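Long-range contacts in COG3291: FOG: PKD repeat (Clostridium thermocellum, PDB 1WMX), which probably binds cellulose and related beta-glucans as the family 30 carbohydrate-binding module of CelJ, a large multidomain protein with probable cellulase activity: residues B[12-17]-B[49-54]; B[18-23]-B[67-72]; B[73-78]-B[154-159]. All blocks are in the same frame, centred on the assembly; numbering follows the deposited sequence.

From the N terminus, the chain turns at I13 and runs directly from 12-17 into 18-23. Interaction 1 ties the first of these to 49-54, closing an excursion of 31 residues, and interaction 2 ties the second to 67-72 across 43, so the two cross along the chain. Interaction 3 follows in series, closing 75 residues between 73-78 and 154-159. Strands 11-14 and 48-55 both pair with strand 168-178 in one sheet of the beta-sandwich; interaction 2 pairs strands 21-25 and 64-69 of the facing sheet, and interaction 3 lays loop 73-78 on its strand 155-161. I13 packs on L158 and L51 on L68 between the sheets, F14 on V19 in the loop entering strand 21-25.

Interaction 1 (B[12-17]-B[49-54]); sequences QIFKDS and PTLRLN. With SO4 (sulfate ion), chain C.
F14, whose ring packs on L51, is gripped at its backbone O by Q12 NE2 at 2.7 Å. The donor stands 54° out of the carbonyl plane, while the acceptor lies almost in the plane of the Q12 amide. The same NE2 also bonds D174 on strand 168-178, and at the other end of the residue Q12 N donates over 3.0 Å to O2 of a sulfate ion, probably from the crystallisation liquor, which R71 also binds.

CG of F14 lies anti to the backbone N (chi1 167°), and the ring beyond it meets strand 48-55. L51 CB sits over the ring centre, a CH-pi contact 3.9 Å from the centroid and only 7° off the normal. The side chains run past one another in opposite senses, L51 CD2 lying 4.1 Å from F14 CG. D16 N lies over the opposite face, offset toward the rim. At the edge of the ring, F14 CZ meets P49 O at 3.4 Å, close to the ring plane.

Beyond the ring, P49 presents its own side chain to the loop at 15-17. P49 CG touches D16 O at 3.2 Å, and D16 CB lies alongside the same proline.

P49 O is buried here without a partner in the model. Its nearest approach is to the slightly positive C-H rim of F14, which may offset part of the cost. Cohesion between the segments therefore rests mainly on the aromatic face, its edge and the proline, since no hydrogen bond crosses.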
ATOM      1  N   GLN B  12       2.766  19.681  12.342  1.00 34.02           N
ATOM      2  CA  GLN B  12       2.922  20.384  11.112  1.00 33.22           C
ATOM      3  C   GLN B  12       3.633  19.501  10.072  1.00 32.75           C
ATOM      4  O   GLN B  12       4.693  18.933  10.347  1.00 32.60           O
ATOM      5  CB  GLN B  12       3.701  21.537  11.446  1.00 32.58           C
ATOM      6  CG  GLN B  12       3.884  22.372  10.239  1.00 35.12           C
ATOM      7  CD  GLN B  12       2.772  23.386  10.058  1.00 36.89           C
ATOM      8  OE1 GLN B  12       2.331  23.991  11.040  1.00 39.17           O
ATOM      9  NE2 GLN B  12       2.303  23.604   8.843  1.00 36.08           N
ATOM     10  N   ILE B  13       3.035  19.331   8.885  1.00 32.96           N
ATOM     11  CA  ILE B  13       3.610  18.477   7.862  1.00 30.39           C
ATOM     12  C   ILE B  13       4.342  19.328   6.818  1.00 31.50           C
ATOM     13  O   ILE B  13       5.420  18.961   6.347  1.00 32.28           O
ATOM     14  CB  ILE B  13       2.519  17.601   7.204  1.00 30.75           C
ATOM     15  CG1 ILE B  13       1.907  16.684   8.266  1.00 30.76           C
ATOM     16  CG2 ILE B  13       3.122  16.758   6.083  1.00 29.31           C
ATOM     17  CD1 ILE B  13       0.729  15.862   7.779  1.00 31.23           C
ATOM     18  N   PHE B  14       3.752  20.466   6.465  1.00 30.79           N
ATOM     19  CA  PHE B  14       4.361  21.379   5.510  1.00 31.02           C
ATOM     20  C   PHE B  14       4.045  22.801   5.907  1.00 32.29           C
ATOM     21  O   PHE B  14       2.913  23.113   6.278  1.00 30.41           O
ATOM     22  CB  PHE B  14       3.832  21.186   4.091  1.00 28.45           C
ATOM     23  CG  PHE B  14       4.211  22.313   3.163  1.00 28.97           C
ATOM     24  CD1 PHE B  14       5.532  22.489   2.761  1.00 28.76           C
ATOM     25  CD2 PHE B  14       3.263  23.255   2.759  1.00 28.63           C
ATOM     26  CE1 PHE B  14       5.907  23.590   1.977  1.00 27.96           C
ATOM     27  CE2 PHE B  14       3.631  24.362   1.976  1.00 28.64           C
ATOM     28  CZ  PHE B  14       4.954  24.526   1.587  1.00 29.64           C
ATOM     29  N   LYS B  15       5.043  23.667   5.807  1.00 34.26           N
ATOM     30  CA  LYS B  15       4.845  25.065   6.130  1.00 36.45           C
ATOM     31  C   LYS B  15       5.466  25.969   5.064  1.00 37.15           C
ATOM     32  O   LYS B  15       4.757  26.700   4.362  1.00 38.95           O
ATOM     33  CB  LYS B  15       5.434  25.386   7.503  1.00 37.88           C
ATOM     34  CG  LYS B  15       5.285  26.842   7.892  1.00 41.22           C
ATOM     35  CD  LYS B  15       5.490  27.047   9.382  1.00 46.22           C
ATOM     36  CE  LYS B  15       5.201  28.495   9.788  1.00 48.40           C
ATOM     37  NZ  LYS B  15       5.258  28.676  11.269  1.00 49.38           N
ATOM     38  N   ASP B  16       6.782  25.896   4.916  1.00 36.80           N
ATOM     39  CA  ASP B  16       7.445  26.750   3.947  1.00 38.97           C
ATOM     40  C   ASP B  16       8.657  26.138   3.251  1.00 38.62           C
ATOM     41  O   ASP B  16       9.226  26.759   2.354  1.00 40.21           O
ATOM     42  CB  ASP B  16       7.879  28.036   4.645  1.00 39.70           C
ATOM     43  CG  ASP B  16       8.831  27.773   5.797  1.00 42.57           C
ATOM     44  OD1 ASP B  16       9.275  28.748   6.440  1.00 44.14           O
ATOM     45  OD2 ASP B  16       9.138  26.586   6.066  1.00 43.79           O
ATOM     46  N   SER B  17       9.048  24.925   3.637  1.00 35.56           N
ATOM     47  CA  SER B  17      10.228  24.320   3.044  1.00 33.38           C
ATOM     48  C   SER B  17      10.087  22.865   2.597  1.00 31.54           C
ATOM     49  O   SER B  17       9.164  22.164   3.016  1.00 31.05           O
ATOM     50  CB  SER B  17      11.394  24.462   4.026  1.00 33.45           C
ATOM     51  OG  SER B  17      11.006  24.012   5.306  1.00 35.27           O
ATOM     52  N   PRO B  49       5.442  30.158   0.708  1.00 36.72           N
ATOM     53  CA  PRO B  49       5.475  29.312  -0.484  1.00 34.32           C
ATOM     54  C   PRO B  49       4.566  28.103  -0.297  1.00 33.67           C
ATOM     55  O   PRO B  49       4.220  27.737   0.826  1.00 31.24           O
ATOM     56  CB  PRO B  49       6.952  28.937  -0.603  1.00 35.51           C
ATOM     57  CG  PRO B  49       7.420  28.959   0.813  1.00 37.02           C
ATOM     58  CD  PRO B  49       6.763  30.212   1.352  1.00 36.28           C
ATOM     59  N   THR B  50       4.177  27.484  -1.404  1.00 32.22           N
ATOM     60  CA  THR B  50       3.292  26.341  -1.334  1.00 29.76           C
ATOM     61  C   THR B  50       3.941  25.044  -1.816  1.00 29.92           C
ATOM     62  O   THR B  50       5.034  25.049  -2.384  1.00 29.96           O
ATOM     63  CB  THR B  50       2.029  26.625  -2.138  1.00 29.68           C
ATOM     64  OG1 THR B  50       2.379  26.827  -3.509  1.00 30.07           O
ATOM     65  CG2 THR B  50       1.344  27.891  -1.613  1.00 26.70           C
ATOM     66  N   LEU B  51       3.266  23.928  -1.561  1.00 28.54           N
ATOM     67  CA  LEU B  51       3.756  22.627  -1.976  1.00 26.22           C
ATOM     68  C   LEU B  51       3.009  22.247  -3.258  1.00 26.66           C
ATOM     69  O   LEU B  51       1.783  22.143  -3.268  1.00 27.22           O
ATOM     70  CB  LEU B  51       3.493  21.616  -0.867  1.00 25.83           C
ATOM     71  CG  LEU B  51       4.225  20.283  -0.973  1.00 28.53           C
ATOM     72  CD1 LEU B  51       5.739  20.518  -1.040  1.00 28.62           C
ATOM     73  CD2 LEU B  51       3.855  19.424   0.225  1.00 28.30           C
ATOM     74  N   ARG B  52       3.752  22.044  -4.341  1.00 27.87           N
ATOM     75  CA  ARG B  52       3.164  21.712  -5.644  1.00 29.05           C
ATOM     76  C   ARG B  52       3.086  20.227  -5.989  1.00 28.34           C
ATOM     77  O   ARG B  52       4.111  19.544  -6.068  1.00 27.02           O
ATOM     78  CB  ARG B  52       3.938  22.436  -6.759  1.00 29.83           C
ATOM     79  CG  ARG B  52       3.378  22.229  -8.187  1.00 34.04           C
ATOM     80  CD  ARG B  52       4.458  22.541  -9.239  1.00 36.22           C
ATOM     81  NE  ARG B  52       5.155  23.764  -8.879  1.00 38.17           N
ATOM     82  CZ  ARG B  52       6.447  23.997  -9.062  1.00 38.20           C
ATOM     83  NH1 ARG B  52       7.235  23.086  -9.629  1.00 36.08           N
ATOM     84  NH2 ARG B  52       6.958  25.142  -8.624  1.00 37.91           N
ATOM     85  N   LEU B  53       1.863  19.743  -6.205  1.00 28.08           N
ATOM     86  CA  LEU B  53       1.622  18.357  -6.601  1.00 28.07           C
ATOM     87  C   LEU B  53       1.295  18.467  -8.092  1.00 28.76           C
ATOM     88  O   LEU B  53       0.161  18.778  -8.478  1.00 28.56           O
ATOM     89  CB  LEU B  53       0.444  17.769  -5.832  1.00 26.02           C
ATOM     90  CG  LEU B  53       0.031  16.340  -6.201  1.00 27.60           C
ATOM     91  CD1 LEU B  53       1.178  15.386  -5.921  1.00 24.24           C
ATOM     92  CD2 LEU B  53      -1.209  15.931  -5.400  1.00 26.24           C
ATOM     93  N   ASN B  54       2.289  18.197  -8.927  1.00 29.17           N
ATOM     94  CA  ASN B  54       2.143  18.360 -10.366  1.00 29.86           C
ATOM     95  C   ASN B  54       2.307  17.113 -11.239  1.00 31.76           C
ATOM     96  O   ASN B  54       3.425  16.646 -11.482  1.00 31.95           O
ATOM     97  CB  ASN B  54       3.130  19.439 -10.814  1.00 30.75           C
ATOM     98  CG  ASN B  54       3.012  19.778 -12.285  1.00 33.49           C
ATOM     99  OD1 ASN B  54       3.966  20.270 -12.884  1.00 33.25           O
ATOM    100  ND2 ASN B  54       1.840  19.535 -12.867  1.00 30.78           N
TER
HETATM  101  S   SO4 C 300       6.047  19.232  14.360  1.00 45.46           S
HETATM  102  O1  SO4 C 300       6.008  18.354  13.174  1.00 45.39           O
HETATM  103  O2  SO4 C 300       4.975  20.241  14.256  1.00 45.10           O
HETATM  104  O3  SO4 C 300       7.353  19.910  14.440  1.00 46.22           O
HETATM  105  O4  SO4 C 300       5.844  18.415  15.571  1.00 48.24           O

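Interaction 2 (B[18-23]-B[67-72]); sequences PVVGWS and LLTLRG. With SO4 (sulfate ion), chain C.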
ATOM      1  N   PRO B  18      11.023  22.395   1.739  1.00 29.17           N
ATOM      2  CA  PRO B  18      11.022  21.027   1.221  1.00 26.77           C
ATOM      3  C   PRO B  18      10.798  20.010   2.316  1.00 26.45           C
ATOM      4  O   PRO B  18      11.418  20.081   3.374  1.00 27.92           O
ATOM      5  CB  PRO B  18      12.394  20.915   0.557  1.00 27.28           C
ATOM      6  CG  PRO B  18      12.564  22.281  -0.009  1.00 26.53           C
ATOM      7  CD  PRO B  18      12.173  23.140   1.183  1.00 27.48           C
ATOM      8  N   VAL B  19       9.895  19.071   2.064  1.00 24.90           N
ATOM      9  CA  VAL B  19       9.581  18.061   3.060  1.00 23.42           C
ATOM     10  C   VAL B  19      10.278  16.739   2.765  1.00 24.36           C
ATOM     11  O   VAL B  19      10.270  16.273   1.634  1.00 24.77           O
ATOM     12  CB  VAL B  19       8.056  17.816   3.143  1.00 24.58           C
ATOM     13  CG1 VAL B  19       7.752  16.829   4.281  1.00 20.70           C
ATOM     14  CG2 VAL B  19       7.340  19.142   3.376  1.00 20.65           C
ATOM     15  N   VAL B  20      10.886  16.154   3.794  1.00 22.85           N
ATOM     16  CA  VAL B  20      11.577  14.877   3.672  1.00 21.19           C
ATOM     17  C   VAL B  20      10.559  13.765   3.391  1.00 22.43           C
ATOM     18  O   VAL B  20       9.537  13.665   4.062  1.00 20.67           O
ATOM     19  CB  VAL B  20      12.372  14.558   4.972  1.00 21.96           C
ATOM     20  CG1 VAL B  20      12.796  13.087   5.001  1.00 20.58           C
ATOM     21  CG2 VAL B  20      13.611  15.451   5.048  1.00 18.97           C
ATOM     22  N   GLY B  21      10.845  12.941   2.388  1.00 23.43           N
ATOM     23  CA  GLY B  21       9.952  11.850   2.026  1.00 23.49           C
ATOM     24  C   GLY B  21      10.327  11.305   0.659  1.00 25.11           C
ATOM     25  O   GLY B  21      11.481  11.410   0.244  1.00 24.39           O
ATOM     26  N   TRP B  22       9.361  10.725  -0.049  1.00 24.34           N
ATOM     27  CA  TRP B  22       9.625  10.183  -1.376  1.00 24.37           C
ATOM     28  C   TRP B  22       8.372  10.290  -2.226  1.00 24.12           C
ATOM     29  O   TRP B  22       7.303   9.876  -1.804  1.00 24.31           O
ATOM     30  CB  TRP B  22      10.043   8.707  -1.291  1.00 22.74           C
ATOM     31  CG  TRP B  22      10.606   8.146  -2.583  1.00 22.82           C
ATOM     32  CD1 TRP B  22      11.929   8.075  -2.950  1.00 24.11           C
ATOM     33  CD2 TRP B  22       9.857   7.615  -3.688  1.00 21.15           C
ATOM     34  NE1 TRP B  22      12.042   7.535  -4.216  1.00 25.41           N
ATOM     35  CE2 TRP B  22      10.786   7.243  -4.688  1.00 23.16           C
ATOM     36  CE3 TRP B  22       8.484   7.419  -3.931  1.00 23.17           C
ATOM     37  CZ2 TRP B  22      10.387   6.683  -5.914  1.00 23.72           C
ATOM     38  CZ3 TRP B  22       8.085   6.860  -5.157  1.00 22.10           C
ATOM     39  CH2 TRP B  22       9.036   6.501  -6.127  1.00 24.27           C
ATOM     40  N   SER B  23       8.526  10.854  -3.416  1.00 24.72           N
ATOM     41  CA  SER B  23       7.437  11.003  -4.372  1.00 25.43           C
ATOM     42  C   SER B  23       7.963  10.427  -5.680  1.00 26.99           C
ATOM     43  O   SER B  23       9.143  10.598  -6.001  1.00 28.49           O
ATOM     44  CB  SER B  23       7.082  12.480  -4.569  1.00 24.20           C
ATOM     45  OG  SER B  23       6.490  13.022  -3.405  1.00 23.30           O
ATOM     46  N   LEU B  67       4.895  10.603  -0.663  1.00 26.18           N
ATOM     47  CA  LEU B  67       4.948  10.326   0.769  1.00 25.59           C
ATOM     48  C   LEU B  67       5.611  11.495   1.492  1.00 25.32           C
ATOM     49  O   LEU B  67       6.735  11.874   1.181  1.00 24.85           O
ATOM     50  CB  LEU B  67       5.731   9.031   1.046  1.00 25.46           C
ATOM     51  CG  LEU B  67       5.172   7.732   0.438  1.00 24.88           C
ATOM     52  CD1 LEU B  67       6.210   6.632   0.519  1.00 24.83           C
ATOM     53  CD2 LEU B  67       3.906   7.320   1.159  1.00 24.17           C
ATOM     54  N   LEU B  68       4.896  12.075   2.449  1.00 26.52           N
ATOM     55  CA  LEU B  68       5.420  13.191   3.232  1.00 25.60           C
ATOM     56  C   LEU B  68       5.553  12.728   4.685  1.00 24.55           C
ATOM     57  O   LEU B  68       4.560  12.538   5.382  1.00 23.23           O
ATOM     58  CB  LEU B  68       4.475  14.389   3.133  1.00 25.62           C
ATOM     59  CG  LEU B  68       4.172  14.903   1.719  1.00 26.86           C
ATOM     60  CD1 LEU B  68       3.108  15.979   1.790  1.00 25.79           C
ATOM     61  CD2 LEU B  68       5.447  15.435   1.064  1.00 25.88           C
ATOM     62  N   THR B  69       6.787  12.547   5.139  1.00 25.29           N
ATOM     63  CA  THR B  69       7.029  12.070   6.489  1.00 26.11           C
ATOM     64  C   THR B  69       6.658  13.075   7.580  1.00 26.76           C
ATOM     65  O   THR B  69       6.704  14.293   7.374  1.00 27.08           O
ATOM     66  CB  THR B  69       8.510  11.678   6.682  1.00 25.21           C
ATOM     67  OG1 THR B  69       9.326  12.836   6.512  1.00 27.44           O
ATOM     68  CG2 THR B  69       8.941  10.629   5.659  1.00 24.41           C
ATOM     69  N   LEU B  70       6.293  12.545   8.748  1.00 29.17           N
ATOM     70  CA  LEU B  70       5.929  13.360   9.898  1.00 28.53           C
ATOM     71  C   LEU B  70       7.146  13.489  10.800  1.00 30.18           C
ATOM     72  O   LEU B  70       7.309  14.483  11.490  1.00 30.11           O
ATOM     73  CB  LEU B  70       4.787  12.703  10.682  1.00 28.45           C
ATOM     74  CG  LEU B  70       3.357  12.823  10.146  1.00 27.01           C
ATOM     75  CD1 LEU B  70       3.286  12.431   8.690  1.00 26.71           C
ATOM     76  CD2 LEU B  70       2.450  11.938  10.987  1.00 29.32           C
ATOM     77  N   ARG B  71       7.991  12.462  10.785  1.00 31.25           N
ATOM     78  CA  ARG B  71       9.198  12.425  11.604  1.00 31.67           C
ATOM     79  C   ARG B  71      10.398  11.823  10.873  1.00 31.01           C
ATOM     80  O   ARG B  71      11.102  10.973  11.420  1.00 29.68           O
ATOM     81  CB  ARG B  71       8.934  11.633  12.887  1.00 33.87           C
ATOM     82  CG  ARG B  71       8.049  12.351  13.906  1.00 35.46           C
ATOM     83  CD  ARG B  71       8.798  13.504  14.553  1.00 36.35           C
ATOM     84  NE  ARG B  71       8.041  14.156  15.618  1.00 38.27           N
ATOM     85  CZ  ARG B  71       7.124  15.100  15.428  1.00 38.41           C
ATOM     86  NH1 ARG B  71       6.836  15.521  14.206  1.00 38.07           N
ATOM     87  NH2 ARG B  71       6.500  15.631  16.470  1.00 39.25           N
ATOM     88  N   GLY B  72      10.611  12.264   9.635  1.00 30.56           N
ATOM     89  CA  GLY B  72      11.732  11.787   8.845  1.00 30.09           C
ATOM     90  C   GLY B  72      11.823  10.281   8.721  1.00 30.53           C
ATOM     91  O   GLY B  72      12.929   9.732   8.755  1.00 29.94           O
TER
HETATM   92  S   SO4 C 300       6.047  19.232  14.360  1.00 45.46           S
HETATM   93  O1  SO4 C 300       6.008  18.354  13.174  1.00 45.39           O
HETATM   94  O2  SO4 C 300       4.975  20.241  14.256  1.00 45.10           O
HETATM   95  O3  SO4 C 300       7.353  19.910  14.440  1.00 46.22           O
HETATM   96  O4  SO4 C 300       5.844  18.415  15.571  1.00 48.24           O
HETATM   97  O   HOH W   1       7.643  13.286  -1.261  1.00 22.48           O
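T69 reaches across to V20 and G21 with every atom of its side chain. Its CB lies 3.4 Å from V20 O. From there the side chain divides: OG1, placed between the backbone N and the carbonyl carbon (chi1 63°), donates to V20 O at 2.6 Å, and the CG2 methyl passes beside the same carbonyl to rest 4.0 Å from G21 CA. T69 N is a second donor to V20 O, nearly along the C=O axis, while OG1 comes in from well above the carbonyl plane, so one acceptor is held from two directions. V20 CG1 also flanks OG1 and reaches toward G72.

Beyond this pair the chains run as antiparallel strands. W22 and L67 form the hydrogen-bonded pair, with W22 N to L67 O at 3.1 Å and L67 N to W22 O at 2.8 Å. G21 faces L68 in the non-hydrogen-bonded pair. Because G21 bears no side chain, L67 O can approach its CA to 3.3 Å in a C-H...O contact. V19 and L68 cross at about a right angle on the sandwich-core side, with V19 CB 4.1 Å from L68 CD2.

At the turn, R71 holds the sulfate ion through NH1 and NH2, NH1 also bonding L70 O. W22 stacks on Y113 of the second subunit, which packs on L67 as well. Strand 21-25 is thus fixed at the outer side of strand 64-69 by backbone bonds, and the V20 carbonyl, accepting two bonds from T69, lies just where the chain enters the sheet at G21.

Interaction 3 (B[73-78]-B[154-159]); sequences WNTHDL and SVTCLV
H76 and V155 form a single antiparallel bridge, H76 N to V155 O at 2.7 Å and V155 N to H76 O at 3.2 Å, and the touching parts of the segments run at 118° to each other. T75 CA adds a C-H...O contact to V155 O, which therefore serves two successive residues. On the sandwich-core side of the bridge, L78 CD1 nestles among CB, CG1 and CG2 of V155, each 4.0 Å away, the two side chains crossing at about a right angle.

The threonines meet through their methyls, with T75 CG2 touching T156 CG2 at 3.9 Å; T75 CG2 also touches S154 O, and T156 CG2 approaches W73 O. A water donates to N74 O and T156 O and weakly accepts from W73 N, linking the loop to the strand.

At the N-terminal end of 73-78, the W73 indole swings back toward the strand and packs on V112 of the second subunit. C157 SG, with chi1 -46° setting it beside its own backbone N, comes to 3.4 Å from W73 CZ3. This sulfur-aromatic contact is oblique: SG lies 4.2 Å from the centroid of the six-membered ring and 44° off its normal.

A classic beta bulge sets T156 and C157 together opposite R105 of strand 101-106. The loop after strand 64-69 thus covers the start of strand 155-161, which runs between strands 64-69 and 101-106.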
ATOM      1  N   TRP B  73      10.661   9.633   8.589  1.00 29.62           N
ATOM      2  CA  TRP B  73      10.521   8.178   8.456  1.00 29.66           C
ATOM      3  C   TRP B  73      10.318   7.385   9.764  1.00 29.78           C
ATOM      4  O   TRP B  73       9.980   6.202   9.736  1.00 28.00           O
ATOM      5  CB  TRP B  73      11.678   7.589   7.635  1.00 28.14           C
ATOM      6  CG  TRP B  73      11.665   8.055   6.197  1.00 26.44           C
ATOM      7  CD1 TRP B  73      12.574   8.886   5.586  1.00 25.11           C
ATOM      8  CD2 TRP B  73      10.680   7.746   5.201  1.00 25.50           C
ATOM      9  NE1 TRP B  73      12.213   9.109   4.279  1.00 24.95           N
ATOM     10  CE2 TRP B  73      11.053   8.421   4.015  1.00 25.76           C
ATOM     11  CE3 TRP B  73       9.514   6.966   5.196  1.00 24.95           C
ATOM     12  CZ2 TRP B  73      10.302   8.341   2.834  1.00 27.13           C
ATOM     13  CZ3 TRP B  73       8.766   6.887   4.020  1.00 25.50           C
ATOM     14  CH2 TRP B  73       9.165   7.571   2.858  1.00 25.14           C
ATOM     15  N   ASN B  74      10.531   8.025  10.908  1.00 29.11           N
ATOM     16  CA  ASN B  74      10.287   7.347  12.180  1.00 29.97           C
ATOM     17  C   ASN B  74       8.781   7.377  12.370  1.00 28.92           C
ATOM     18  O   ASN B  74       8.088   8.157  11.716  1.00 30.01           O
ATOM     19  CB  ASN B  74      10.926   8.094  13.345  1.00 31.20           C
ATOM     20  CG  ASN B  74      12.414   7.901  13.407  1.00 33.03           C
ATOM     21  OD1 ASN B  74      13.160   8.856  13.611  1.00 38.56           O
ATOM     22  ND2 ASN B  74      12.862   6.665  13.236  1.00 34.16           N
ATOM     23  N   THR B  75       8.272   6.530  13.253  1.00 29.63           N
ATOM     24  CA  THR B  75       6.838   6.513  13.503  1.00 30.36           C
ATOM     25  C   THR B  75       6.464   7.655  14.457  1.00 29.75           C
ATOM     26  O   THR B  75       7.301   8.161  15.209  1.00 30.37           O
ATOM     27  CB  THR B  75       6.392   5.179  14.126  1.00 29.22           C
ATOM     28  OG1 THR B  75       7.067   4.994  15.372  1.00 28.85           O
ATOM     29  CG2 THR B  75       6.726   4.015  13.198  1.00 27.16           C
ATOM     30  N   HIS B  76       5.207   8.066  14.409  1.00 30.31           N
ATOM     31  CA  HIS B  76       4.732   9.126  15.289  1.00 31.06           C
ATOM     32  C   HIS B  76       3.396   8.723  15.880  1.00 30.88           C
ATOM     33  O   HIS B  76       2.495   8.280  15.170  1.00 29.29           O
ATOM     34  CB  HIS B  76       4.582  10.454  14.549  1.00 29.58           C
ATOM     35  CG  HIS B  76       4.341  11.616  15.458  1.00 31.95           C
ATOM     36  ND1 HIS B  76       5.201  11.936  16.492  1.00 32.77           N
ATOM     37  CD2 HIS B  76       3.336  12.519  15.516  1.00 30.92           C
ATOM     38  CE1 HIS B  76       4.729  12.989  17.140  1.00 32.48           C
ATOM     39  NE2 HIS B  76       3.603  13.360  16.569  1.00 30.61           N
ATOM     40  N   ASP B  77       3.290   8.882  17.190  1.00 32.12           N
ATOM     41  CA  ASP B  77       2.092   8.536  17.948  1.00 33.04           C
ATOM     42  C   ASP B  77       0.967   9.549  17.718  1.00 32.32           C
ATOM     43  O   ASP B  77       1.018  10.660  18.238  1.00 32.57           O
ATOM     44  CB  ASP B  77       2.416   8.496  19.452  1.00 35.62           C
ATOM     45  CG  ASP B  77       1.480   7.581  20.242  1.00 37.89           C
ATOM     46  OD1 ASP B  77       0.274   7.394  19.842  1.00 35.85           O
ATOM     47  OD2 ASP B  77       1.902   7.000  21.311  1.00 43.31           O
ATOM     48  N   LEU B  78      -0.054   9.156  16.967  1.00 29.72           N
ATOM     49  CA  LEU B  78      -1.187  10.050  16.670  1.00 30.82           C
ATOM     50  C   LEU B  78      -2.516   9.504  17.240  1.00 31.14           C
ATOM     51  O   LEU B  78      -3.589  10.058  16.991  1.00 31.59           O
ATOM     52  CB  LEU B  78      -1.422  10.175  15.153  1.00 30.88           C
ATOM     53  CG  LEU B  78      -0.406  11.014  14.377  1.00 31.70           C
ATOM     54  CD1 LEU B  78      -0.760  11.079  12.884  1.00 29.92           C
ATOM     55  CD2 LEU B  78      -0.315  12.466  14.858  1.00 31.50           C
ATOM     56  N   SER B 154       1.573   4.361  15.228  1.00 30.46           N
ATOM     57  CA  SER B 154       2.817   4.169  14.467  1.00 31.01           C
ATOM     58  C   SER B 154       2.811   4.774  13.061  1.00 31.07           C
ATOM     59  O   SER B 154       3.296   4.152  12.118  1.00 30.54           O
ATOM     60  CB  SER B 154       3.126   2.680  14.338  1.00 30.62           C
ATOM     61  OG  SER B 154       3.102   2.035  15.595  1.00 29.78           O
ATOM     62  N   VAL B 155       2.287   5.986  12.933  1.00 30.09           N
ATOM     63  CA  VAL B 155       2.189   6.664  11.645  1.00 30.94           C
ATOM     64  C   VAL B 155       3.500   7.287  11.169  1.00 31.79           C
ATOM     65  O   VAL B 155       4.190   7.977  11.936  1.00 32.17           O
ATOM     66  CB  VAL B 155       1.114   7.774  11.699  1.00 31.94           C
ATOM     67  CG1 VAL B 155       1.002   8.465  10.344  1.00 31.55           C
ATOM     68  CG2 VAL B 155      -0.223   7.181  12.134  1.00 30.67           C
ATOM     69  N   THR B 156       3.832   7.058   9.898  1.00 30.46           N
ATOM     70  CA  THR B 156       5.064   7.626   9.345  1.00 28.95           C
ATOM     71  C   THR B 156       4.842   8.732   8.333  1.00 27.67           C
ATOM     72  O   THR B 156       5.545   9.730   8.358  1.00 28.54           O
ATOM     73  CB  THR B 156       5.952   6.566   8.627  1.00 28.61           C
ATOM     74  OG1 THR B 156       5.214   5.974   7.548  1.00 27.37           O
ATOM     75  CG2 THR B 156       6.420   5.504   9.603  1.00 30.06           C
ATOM     76  N   CYS B 157       3.776   8.536   7.479  1.00 26.53           N
ATOM     77  CA  CYS B 157       3.641   9.536   6.430  1.00 28.34           C
ATOM     78  C   CYS B 157       2.209   9.790   6.056  1.00 28.79           C
ATOM     79  O   CYS B 157       1.298   9.040   6.378  1.00 26.50           O
ATOM     80  CB  CYS B 157       4.294   9.096   5.092  1.00 28.41           C
ATOM     81  SG  CYS B 157       5.994   8.372   5.247  1.00 29.09           S
ATOM     82  N   LEU B 158       2.118  10.828   5.517  1.00 27.32           N
ATOM     83  CA  LEU B 158       0.936  11.290   4.816  1.00 27.50           C
ATOM     84  C   LEU B 158       1.138  10.863   3.394  1.00 28.41           C
ATOM     85  O   LEU B 158       2.302  10.763   2.939  1.00 30.15           O
ATOM     86  CB  LEU B 158       0.833  12.803   5.012  1.00 27.97           C
ATOM     87  CG  LEU B 158      -0.013  13.520   3.967  1.00 31.66           C
ATOM     88  CD1 LEU B 158      -1.503  13.184   4.056  1.00 32.91           C
ATOM     89  CD2 LEU B 158       0.078  15.044   4.090  1.00 30.92           C
ATOM     90  N   VAL B 159       0.021  10.612   2.730  1.00 27.76           N
ATOM     91  CA  VAL B 159       0.079  10.111   1.359  1.00 27.39           C
ATOM     92  C   VAL B 159      -0.914  10.816   0.431  1.00 26.42           C
ATOM     93  O   VAL B 159      -2.110  10.911   0.707  1.00 26.74           O
ATOM     94  CB  VAL B 159      -0.225   8.611   1.385  1.00 28.08           C
ATOM     95  CG1 VAL B 159       0.376   7.867   0.197  1.00 30.28           C
ATOM     96  CG2 VAL B 159       0.330   7.913   2.638  1.00 27.85           C
TER
HETATM   97  O   HOH W   2       8.050   9.821   9.470  1.00 20.67           O